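Local coordinates for protein voltage-sensor containing phosphatase (Ciona intestinalis, PDB 3V0D) that probably dephosphorylates phosphoinositide lipids through a PTEN-like phosphatase and C2 pair of domains, under the control of a membrane voltage sensor, at residues 199-204 / 263-267; 302-308 / 327-333; 18-23 / 57-62. The protein carries 1 engineered substitution. One frame throughout, in Å; residues are numbered along the deposited sequence.

Contact 1: residues 199-204 / 263-267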
loop_
_atom_site.group_PDB
_atom_site.type_symbol
_atom_site.label_atom_id
_atom_site.label_comp_id
_atom_site.label_asym_id
_atom_site.label_seq_id
_atom_site.Cartn_x
_atom_site.Cartn_y
_atom_site.Cartn_z
ATOM N N MET A 199 -2.196 8.864 -19.148
ATOM C CA MET A 199 -3.532 8.530 -18.686
ATOM C C MET A 199 -4.164 7.415 -19.522
ATOM O O MET A 199 -4.009 7.366 -20.752
ATOM C CB MET A 199 -4.407 9.796 -18.673
ATOM C CG MET A 199 -5.766 9.626 -17.968
ATOM S SD MET A 199 -6.806 11.097 -17.839
ATOM C CE MET A 199 -5.883 12.106 -16.680
ATOM N N LYS A 200 -4.856 6.511 -18.837
ATOM C CA LYS A 200 -5.684 5.531 -19.514
ATOM C C LYS A 200 -7.031 5.510 -18.821
ATOM O O LYS A 200 -7.129 5.295 -17.602
ATOM C CB LYS A 200 -5.021 4.165 -19.466
ATOM C CG LYS A 200 -5.707 3.101 -20.279
ATOM C CD LYS A 200 -4.709 2.041 -20.712
ATOM C CE LYS A 200 -4.866 0.781 -19.912
ATOM N NZ LYS A 200 -3.545 0.330 -19.429
ATOM N N LYS A 201 -8.077 5.742 -19.595
ATOM C CA LYS A 201 -9.447 5.751 -19.100
ATOM C C LYS A 201 -10.082 4.399 -19.381
ATOM O O LYS A 201 -10.044 3.916 -20.518
ATOM C CB LYS A 201 -10.226 6.855 -19.823
ATOM C CG LYS A 201 -9.791 8.257 -19.436
ATOM C CD LYS A 201 -10.559 9.314 -20.223
ATOM C CE LYS A 201 -9.983 10.693 -20.000
ATOM N NZ LYS A 201 -10.565 11.669 -20.947
ATOM N N LEU A 202 -10.659 3.787 -18.346
ATOM C CA LEU A 202 -11.234 2.449 -18.453
ATOM C C LEU A 202 -12.569 2.391 -17.743
ATOM O O LEU A 202 -12.845 3.197 -16.856
ATOM C CB LEU A 202 -10.327 1.408 -17.749
ATOM C CG LEU A 202 -8.881 1.207 -18.223
ATOM C CD1 LEU A 202 -8.142 0.297 -17.245
ATOM C CD2 LEU A 202 -8.870 0.671 -19.640
ATOM N N LYS A 203 -13.394 1.410 -18.106
ATOM C CA LYS A 203 -14.536 1.040 -17.275
ATOM C C LYS A 203 -14.410 -0.413 -16.887
ATOM O O LYS A 203 -14.012 -1.240 -17.706
ATOM C CB LYS A 203 -15.861 1.239 -18.039
ATOM C CG LYS A 203 -16.252 2.696 -18.219
ATOM C CD LYS A 203 -17.540 2.817 -19.010
ATOM C CE LYS A 203 -17.987 4.268 -19.166
ATOM N NZ LYS A 203 -19.295 4.398 -19.888
ATOM N N VAL A 204 -14.768 -0.762 -15.658
ATOM C CA VAL A 204 -14.882 -2.180 -15.304
ATOM C C VAL A 204 -16.202 -2.708 -15.844
ATOM O O VAL A 204 -17.269 -2.106 -15.586
ATOM C CB VAL A 204 -14.841 -2.371 -13.762
ATOM C CG1 VAL A 204 -15.167 -3.808 -13.384
ATOM C CG2 VAL A 204 -13.492 -1.986 -13.216
ATOM N N CYS A 263 -20.583 1.278 -14.727
ATOM C CA CYS A 263 -19.340 1.826 -14.185
ATOM C C CYS A 263 -19.029 3.165 -14.850
ATOM O O CYS A 263 -19.049 3.264 -16.071
ATOM C CB CYS A 263 -18.201 0.864 -14.453
ATOM S SG CYS A 263 -16.657 1.304 -13.615
ATOM N N PRO A 264 -18.688 4.194 -14.054
ATOM C CA PRO A 264 -18.236 5.439 -14.670
ATOM C C PRO A 264 -16.825 5.263 -15.218
ATOM O O PRO A 264 -16.134 4.274 -14.930
ATOM C CB PRO A 264 -18.230 6.420 -13.486
ATOM C CG PRO A 264 -17.943 5.561 -12.314
ATOM C CD PRO A 264 -18.695 4.280 -12.588
ATOM N N VAL A 265 -16.409 6.223 -16.039
ATOM C CA VAL A 265 -15.018 6.247 -16.497
ATOM C C VAL A 265 -14.061 6.326 -15.295
ATOM O O VAL A 265 -14.244 7.159 -14.399
ATOM C CB VAL A 265 -14.785 7.420 -17.459
ATOM C CG1 VAL A 265 -13.329 7.452 -17.904
ATOM C CG2 VAL A 265 -15.709 7.329 -18.692
ATOM N N LEU A 266 -13.079 5.429 -15.292
ATOM C CA LEU A 266 -12.059 5.321 -14.236
ATOM C C LEU A 266 -10.722 5.738 -14.824
ATOM O O LEU A 266 -10.375 5.375 -15.943
ATOM C CB LEU A 266 -11.935 3.862 -13.780
ATOM C CG LEU A 266 -13.221 3.198 -13.290
ATOM C CD1 LEU A 266 -12.921 1.758 -12.963
ATOM C CD2 LEU A 266 -13.871 3.924 -12.121
ATOM N N ALA A 267 -9.960 6.480 -14.035
ATOM C CA ALA A 267 -8.602 6.840 -14.425
ATOM C C ALA A 267 -7.782 6.965 -13.150
ATOM O O ALA A 267 -8.285 7.403 -12.112
ATOM C CB ALA A 267 -8.608 8.161 -15.194
HETATM O O HOH W 1 -20.909 2.642 -17.975
HETATM O O HOH W 2 -19.777 -1.205 -16.352
#
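Leu202 and Leu266 are joined by two backbone hydrogen bonds, Leu202 N to Leu266 O at 2.9 Å and Leu266 N to Leu202 O at 2.7 Å, and so form a single antiparallel bridge. Leu266 O also receives the CA-H of Lys201, with CA 3.3 Å away. On one flank Val265 sits between two lysines: its CG1 lies against CB and CG of Lys201, while CG2 meets CE of Lys203. The extended Lys203 chain runs over the carbonyl of Cys263, its CD 3.3 Å from Cys263 O, and a water joins Lys203 NZ to that same oxygen. On the other flank Val204 CG2 packs on Leu266 CD1 at 3.8 Å, close to Ile227 of the opposing sheet of the C2 sandwich. SG of Cys263, turned anti to its own N (chi1 -171°), accepts a weak N-H...S hydrogen bond from Val204 N at 3.5 Å. A second water connects Val204 O with Cys263 N. Backbone bonds from Lys201 to Ala336 and from Lys203 to Ser334 fix the other edge of 199-204. The chain crossing between the two sheets is thus held by one firm bridge, with thiol and water contacts supplementing it where regular pairing stops.

Contact 2: residues 302-308 / 327-333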
loop_
_atom_site.group_PDB
_atom_site.type_symbol
_atom_site.label_atom_id
_atom_site.label_comp_id
_atom_site.label_asym_id
_atom_site.label_seq_id
_atom_site.Cartn_x
_atom_site.Cartn_y
_atom_site.Cartn_z
ATOM N N ASP A 302 -7.052 -6.097 -21.742
ATOM C CA ASP A 302 -8.446 -5.836 -21.362
ATOM C C ASP A 302 -8.809 -6.335 -19.963
ATOM O O ASP A 302 -9.995 -6.411 -19.626
ATOM C CB ASP A 302 -9.415 -6.427 -22.397
ATOM C CG ASP A 302 -9.469 -7.951 -22.362
ATOM O OD1 ASP A 302 -8.691 -8.596 -21.627
ATOM O OD2 ASP A 302 -10.305 -8.521 -23.094
ATOM N N HIS A 303 -7.809 -6.678 -19.147
ATOM C CA HIS A 303 -8.111 -7.210 -17.815
ATOM C C HIS A 303 -6.910 -7.114 -16.899
ATOM O O HIS A 303 -5.772 -6.898 -17.358
ATOM C CB HIS A 303 -8.551 -8.686 -17.901
ATOM C CG HIS A 303 -7.472 -9.593 -18.381
ATOM N ND1 HIS A 303 -6.698 -10.380 -17.551
ATOM C CD2 HIS A 303 -7.012 -9.801 -19.630
ATOM C CE1 HIS A 303 -5.821 -11.050 -18.279
ATOM N NE2 HIS A 303 -5.994 -10.717 -19.544
ATOM N N VAL A 304 -7.160 -7.293 -15.608
ATOM C CA VAL A 304 -6.104 -7.541 -14.636
ATOM C C VAL A 304 -6.556 -8.718 -13.791
ATOM O O VAL A 304 -7.699 -8.754 -13.292
ATOM C CB VAL A 304 -5.733 -6.295 -13.788
ATOM C CG1 VAL A 304 -6.892 -5.795 -12.951
ATOM C CG2 VAL A 304 -4.496 -6.580 -12.942
ATOM N N THR A 305 -5.669 -9.689 -13.655
ATOM C CA THR A 305 -5.916 -10.859 -12.835
ATOM C C THR A 305 -4.941 -10.855 -11.685
ATOM O O THR A 305 -3.739 -10.682 -11.882
ATOM C CB THR A 305 -5.781 -12.149 -13.659
ATOM O OG1 THR A 305 -6.732 -12.106 -14.720
ATOM C CG2 THR A 305 -6.039 -13.374 -12.812
ATOM N N LEU A 306 -5.468 -11.032 -10.484
ATOM C CA LEU A 306 -4.667 -11.073 -9.278
ATOM C C LEU A 306 -4.783 -12.441 -8.621
ATOM O O LEU A 306 -5.889 -12.949 -8.380
ATOM C CB LEU A 306 -5.094 -9.970 -8.309
ATOM C CG LEU A 306 -4.983 -8.567 -8.894
ATOM C CD1 LEU A 306 -5.395 -7.566 -7.843
ATOM C CD2 LEU A 306 -3.559 -8.276 -9.318
ATOM N N LYS A 307 -3.629 -13.045 -8.356
ATOM C CA LYS A 307 -3.628 -14.286 -7.603
ATOM C C LYS A 307 -3.745 -14.025 -6.101
ATOM O O LYS A 307 -3.720 -12.883 -5.647
ATOM C CB LYS A 307 -2.386 -15.123 -7.936
ATOM C CG LYS A 307 -2.132 -15.309 -9.416
ATOM C CD LYS A 307 -0.895 -16.183 -9.619
ATOM C CE LYS A 307 0.021 -15.702 -10.728
ATOM N NZ LYS A 307 1.343 -16.377 -10.625
ATOM N N ARG A 308 -3.913 -15.091 -5.325
ATOM C CA ARG A 308 -4.177 -14.959 -3.891
ATOM C C ARG A 308 -3.167 -14.036 -3.205
ATOM O O ARG A 308 -3.534 -13.151 -2.437
ATOM C CB ARG A 308 -4.167 -16.346 -3.232
ATOM C CG ARG A 308 -4.367 -16.319 -1.734
ATOM C CD ARG A 308 -4.408 -17.715 -1.143
ATOM N NE ARG A 308 -3.108 -18.366 -1.273
ATOM C CZ ARG A 308 -2.868 -19.634 -0.953
ATOM N NH1 ARG A 308 -3.845 -20.406 -0.450
ATOM N NH2 ARG A 308 -1.642 -20.125 -1.115
ATOM N N PHE A 327 -7.448 -19.348 -5.646
ATOM C CA PHE A 327 -8.306 -18.165 -5.498
ATOM C C PHE A 327 -7.697 -16.995 -6.262
ATOM O O PHE A 327 -6.551 -16.619 -6.035
ATOM C CB PHE A 327 -8.428 -17.815 -4.027
ATOM C CG PHE A 327 -9.315 -16.618 -3.777
ATOM C CD1 PHE A 327 -10.696 -16.783 -3.725
ATOM C CD2 PHE A 327 -8.787 -15.335 -3.573
ATOM C CE1 PHE A 327 -11.523 -15.684 -3.503
ATOM C CE2 PHE A 327 -9.611 -14.246 -3.337
ATOM C CZ PHE A 327 -10.979 -14.420 -3.302
ATOM N N THR A 328 -8.486 -16.443 -7.177
ATOM C CA THR A 328 -8.058 -15.295 -7.997
ATOM C C THR A 328 -9.229 -14.364 -8.214
ATOM O O THR A 328 -10.392 -14.798 -8.169
ATOM C CB THR A 328 -7.469 -15.710 -9.401
ATOM O OG1 THR A 328 -8.518 -16.139 -10.273
ATOM C CG2 THR A 328 -6.400 -16.778 -9.292
ATOM N N VAL A 329 -8.921 -13.102 -8.486
ATOM C CA VAL A 329 -9.923 -12.117 -8.894
ATOM C C VAL A 329 -9.429 -11.481 -10.183
ATOM O O VAL A 329 -8.288 -11.038 -10.254
ATOM C CB VAL A 329 -10.133 -11.035 -7.812
ATOM C CG1 VAL A 329 -11.173 -10.003 -8.298
ATOM C CG2 VAL A 329 -10.605 -11.681 -6.486
ATOM N N LYS A 330 -10.301 -11.453 -11.194
ATOM C CA LYS A 330 -10.022 -10.836 -12.493
ATOM C C LYS A 330 -11.046 -9.725 -12.741
ATOM O O LYS A 330 -12.253 -9.990 -12.688
ATOM C CB LYS A 330 -10.081 -11.871 -13.610
ATOM C CG LYS A 330 -9.961 -11.255 -14.986
ATOM C CD LYS A 330 -9.953 -12.279 -16.086
ATOM C CE LYS A 330 -11.316 -12.845 -16.326
ATOM N NZ LYS A 330 -11.285 -13.641 -17.580
ATOM N N LEU A 331 -10.566 -8.516 -13.043
ATOM C CA LEU A 331 -11.423 -7.470 -13.574
ATOM C C LEU A 331 -11.280 -7.413 -15.071
ATOM O O LEU A 331 -10.148 -7.438 -15.593
ATOM C CB LEU A 331 -11.065 -6.092 -13.013
ATOM C CG LEU A 331 -11.131 -5.952 -11.498
ATOM C CD1 LEU A 331 -10.704 -4.552 -11.087
ATOM C CD2 LEU A 331 -12.533 -6.252 -10.995
ATOM N N THR A 332 -12.407 -7.347 -15.763
ATOM C CA THR A 332 -12.447 -7.108 -17.204
ATOM C C THR A 332 -12.802 -5.643 -17.425
ATOM O O THR A 332 -13.653 -5.093 -16.720
ATOM C CB THR A 332 -13.493 -8.039 -17.843
ATOM O OG1 THR A 332 -13.126 -9.392 -17.544
ATOM C CG2 THR A 332 -13.593 -7.848 -19.354
ATOM N N PHE A 333 -12.177 -5.032 -18.440
ATOM C CA PHE A 333 -12.335 -3.602 -18.723
ATOM C C PHE A 333 -12.781 -3.363 -20.157
ATOM O O PHE A 333 -12.427 -4.132 -21.064
ATOM C CB PHE A 333 -10.981 -2.879 -18.603
ATOM C CG PHE A 333 -10.336 -2.989 -17.250
ATOM C CD1 PHE A 333 -9.185 -3.733 -17.075
ATOM C CD2 PHE A 333 -10.871 -2.320 -16.148
ATOM C CE1 PHE A 333 -8.570 -3.811 -15.833
ATOM C CE2 PHE A 333 -10.266 -2.392 -14.896
ATOM C CZ PHE A 333 -9.114 -3.152 -14.742
#
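Strands 303-307 and 328-333 run antiparallel, their axes 4.6 Å apart at closest and 173° between their directions, with Val304-Leu331 and Leu306-Val329 as the hydrogen-bonded pairs. The Leu306 N to Val329 O bond, 2.8 Å long, is close to straight, and Phe333 N to Asp302 O (2.8 Å) extends the ladder by one more bond. The face bearing His303, Thr305 and Lys330 is polar. Here the Lys330 chain passes beside the Thr305 hydroxyl, CG 3.3 Å from OG1, then bends at chi3 (75°) so that its amine leads away from the pair. The His303 ring stands over its own strand, because chi1 of 65° sets CG between the backbone N and carbonyl carbon; ND1 and Thr305 OG1 share a weak hydrogen bond of 3.3 Å. The other face is apolar. Phe333 swings its ring back across the neighbouring strand, bringing CD1 to 3.7 Å from His303 CA and CE1 to 3.9 Å from Val304 CG1, while the same valine methyl also meets CB of Leu331. Leu306, Val329 and Leu331 on this side rest on Phe292 of strand 290-295 in the facing sheet, so the pair helps fill the interior of the C2 beta sandwich. Strand 303-307 is the outermost of its five-stranded sheet within the chain, and strand 328-335 pairs on its other side with strand 202-210.

Contact 3: residues 18-23 / 57-62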
loop_
_atom_site.group_PDB
_atom_site.type_symbol
_atom_site.label_atom_id
_atom_site.label_comp_id
_atom_site.label_asym_id
_atom_site.label_seq_id
_atom_site.Cartn_x
_atom_site.Cartn_y
_atom_site.Cartn_z
ATOM N N TYR A 18 16.310 1.988 18.678
ATOM C CA TYR A 18 17.509 2.804 18.861
ATOM C C TYR A 18 17.658 3.114 20.359
ATOM O O TYR A 18 16.875 3.872 20.927
ATOM C CB TYR A 18 17.422 4.106 18.033
ATOM C CG TYR A 18 18.679 4.953 18.063
ATOM C CD1 TYR A 18 19.623 4.874 17.036
ATOM C CD2 TYR A 18 18.958 5.793 19.153
ATOM C CE1 TYR A 18 20.798 5.630 17.073
ATOM C CE2 TYR A 18 20.126 6.550 19.197
ATOM C CZ TYR A 18 21.043 6.467 18.154
ATOM O OH TYR A 18 22.194 7.227 18.206
ATOM N N ARG A 19 18.655 2.500 20.997
ATOM C CA ARG A 19 18.881 2.665 22.438
ATOM C C ARG A 19 20.325 3.073 22.652
ATOM O O ARG A 19 21.194 2.224 22.909
ATOM C CB ARG A 19 18.595 1.369 23.195
ATOM C CG ARG A 19 17.149 0.909 23.224
ATOM C CD ARG A 19 17.010 -0.350 24.097
ATOM N NE ARG A 19 15.730 -1.043 23.915
ATOM C CZ ARG A 19 14.664 -0.910 24.708
ATOM N NH1 ARG A 19 13.552 -1.592 24.446
ATOM N NH2 ARG A 19 14.697 -0.105 25.765
ATOM N N LYS A 20 20.574 4.375 22.560
ATOM C CA LYS A 20 21.923 4.916 22.480
ATOM C C LYS A 20 21.924 6.401 22.826
ATOM O O LYS A 20 20.967 7.118 22.521
ATOM C CB LYS A 20 22.469 4.704 21.061
ATOM C CG LYS A 20 23.979 4.790 20.916
ATOM C CD LYS A 20 24.471 3.942 19.744
ATOM C CE LYS A 20 24.266 4.626 18.397
ATOM N NZ LYS A 20 24.692 3.742 17.270
ATOM N N ASP A 21 22.997 6.847 23.478
ATOM C CA ASP A 21 23.250 8.268 23.744
ATOM C C ASP A 21 22.080 8.995 24.408
ATOM O O ASP A 21 21.810 10.155 24.103
ATOM C CB ASP A 21 23.674 8.987 22.458
ATOM C CG ASP A 21 24.867 8.333 21.792
ATOM O OD1 ASP A 21 24.842 8.186 20.550
ATOM O OD2 ASP A 21 25.822 7.948 22.511
ATOM N N GLY A 22 21.393 8.300 25.308
ATOM C CA GLY A 22 20.285 8.883 26.051
ATOM C C GLY A 22 18.958 8.929 25.318
ATOM O O GLY A 22 18.047 9.629 25.748
ATOM N N PHE A 23 18.849 8.184 24.215
ATOM C CA PHE A 23 17.591 8.014 23.484
ATOM C C PHE A 23 17.140 6.573 23.569
ATOM O O PHE A 23 17.960 5.650 23.677
ATOM C CB PHE A 23 17.748 8.404 22.014
ATOM C CG PHE A 23 18.033 9.857 21.811
ATOM C CD1 PHE A 23 19.338 10.309 21.624
ATOM C CD2 PHE A 23 16.996 10.786 21.825
ATOM C CE1 PHE A 23 19.597 11.662 21.440
ATOM C CE2 PHE A 23 17.249 12.144 21.632
ATOM C CZ PHE A 23 18.540 12.585 21.449
ATOM N N ARG A 57 14.051 16.182 19.529
ATOM C CA ARG A 57 15.381 16.297 20.135
ATOM C C ARG A 57 16.424 15.441 19.411
ATOM O O ARG A 57 17.548 15.876 19.191
ATOM C CB ARG A 57 15.328 15.949 21.636
ATOM C CG ARG A 57 16.627 16.208 22.401
ATOM C CD ARG A 57 16.451 16.007 23.897
ATOM N NE ARG A 57 16.328 14.606 24.302
ATOM C CZ ARG A 57 17.362 13.803 24.563
ATOM N NH1 ARG A 57 17.148 12.547 24.951
ATOM N NH2 ARG A 57 18.610 14.250 24.441
ATOM N N PHE A 58 16.050 14.210 19.058
ATOM C CA PHE A 58 16.944 13.328 18.330
ATOM C C PHE A 58 17.447 13.979 17.045
ATOM O O PHE A 58 18.647 14.004 16.774
ATOM C CB PHE A 58 16.219 12.005 18.025
ATOM C CG PHE A 58 17.041 11.012 17.231
ATOM C CD1 PHE A 58 17.783 10.025 17.885
ATOM C CD2 PHE A 58 17.095 11.074 15.827
ATOM C CE1 PHE A 58 18.543 9.115 17.153
ATOM C CE2 PHE A 58 17.873 10.174 15.092
ATOM C CZ PHE A 58 18.599 9.190 15.755
ATOM N N PHE A 59 16.522 14.481 16.236
ATOM C CA PHE A 59 16.912 15.056 14.949
ATOM C C PHE A 59 17.712 16.340 15.062
ATOM O O PHE A 59 18.702 16.524 14.356
ATOM C CB PHE A 59 15.691 15.174 14.032
ATOM C CG PHE A 59 15.308 13.844 13.485
ATOM C CD1 PHE A 59 16.059 13.293 12.442
ATOM C CD2 PHE A 59 14.268 13.102 14.039
ATOM C CE1 PHE A 59 15.792 12.029 11.972
ATOM C CE2 PHE A 59 13.994 11.831 13.572
ATOM C CZ PHE A 59 14.758 11.289 12.527
ATOM N N LYS A 60 17.312 17.199 15.987
ATOM C CA LYS A 60 18.039 18.442 16.204
ATOM C C LYS A 60 19.455 18.190 16.728
ATOM O O LYS A 60 20.379 18.962 16.429
ATOM C CB LYS A 60 17.264 19.324 17.166
ATOM C CG LYS A 60 16.006 19.867 16.536
ATOM C CD LYS A 60 15.250 20.732 17.500
ATOM C CE LYS A 60 13.864 21.049 16.982
ATOM N NZ LYS A 60 12.927 21.247 18.138
ATOM N N THR A 61 19.627 17.116 17.499
ATOM C CA THR A 61 20.916 16.763 18.106
ATOM C C THR A 61 21.831 16.028 17.136
ATOM O O THR A 61 23.016 16.356 17.022
ATOM C CB THR A 61 20.709 15.877 19.371
ATOM O OG1 THR A 61 19.917 16.596 20.319
ATOM C CG2 THR A 61 22.060 15.485 20.027
ATOM N N LYS A 62 21.277 15.036 16.447
ATOM C CA LYS A 62 22.066 14.130 15.624
ATOM C C LYS A 62 22.231 14.581 14.180
ATOM O O LYS A 62 23.203 14.193 13.504
ATOM C CB LYS A 62 21.456 12.727 15.640
ATOM C CG LYS A 62 21.395 12.039 17.000
ATOM C CD LYS A 62 22.745 11.608 17.475
ATOM C CE LYS A 62 22.630 10.622 18.627
ATOM N NZ LYS A 62 23.991 10.287 19.115
HETATM O O HOH W 3 20.406 12.271 25.233
#
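The Phe23 ring stacks flat against the guanidinium of Arg57, centres 4.0 Å apart and planes within 13°. It closes a type I' beta turn, Lys20 to Phe23, that links two strands of a beta hairpin in the phosphatase domain, and the hairpin docks here on the last turns of helix 52-62. The opposite face of Phe23 receives the edge of Phe58 in a T-shaped contact, with CD1 over the ring centre. Phe58 is shared: with CG anti to its backbone N (chi1 178°), its ring also puts CE1 over the face of Tyr18, 3.6 Å from Tyr18 CE2, the planes at 86°. One edge-on ring thereby joins both hairpin strands in an aromatic cluster. Arg57 NH1 makes a weak in-plane hydrogen bond to Gly22 O at 3.2 Å and a salt bridge to Glu54, while a water connects NH2 to Asp21 O; these contacts probably steady the guanidinium over the ring. Farther along the helix the Lys62 chain folds at chi2 across the face of Phe58 and passes the Tyr18 hydroxyl, with CE 3.4 Å from OH. It ends in a salt bridge, Lys62 NZ meeting Asp21 OD1 at 2.7 Å from above the carboxylate plane.

Along the chain contact 3 comes first and closes before contact 1 opens; contact 2 follows. Contact 3 belongs to the phosphatase domain, on the opposite side of the chain's centre from the other two, its centre about 49 Å from that of contact 1 and about 47 Å from that of contact 2. Contacts 1 and 2 both lie in the C2 domain, with centres about 16 Å apart, and they touch: strands 202-210 and 328-335 are neighbours in one antiparallel sheet, and the Phe333 ring lies against Leu202 and Val204. The two contacts therefore belong to one continuous packed region, whereas contact 3, about 33 Å from contact 2 at the nearest atoms, is a separate local structure within the two-domain, PTEN-like architecture.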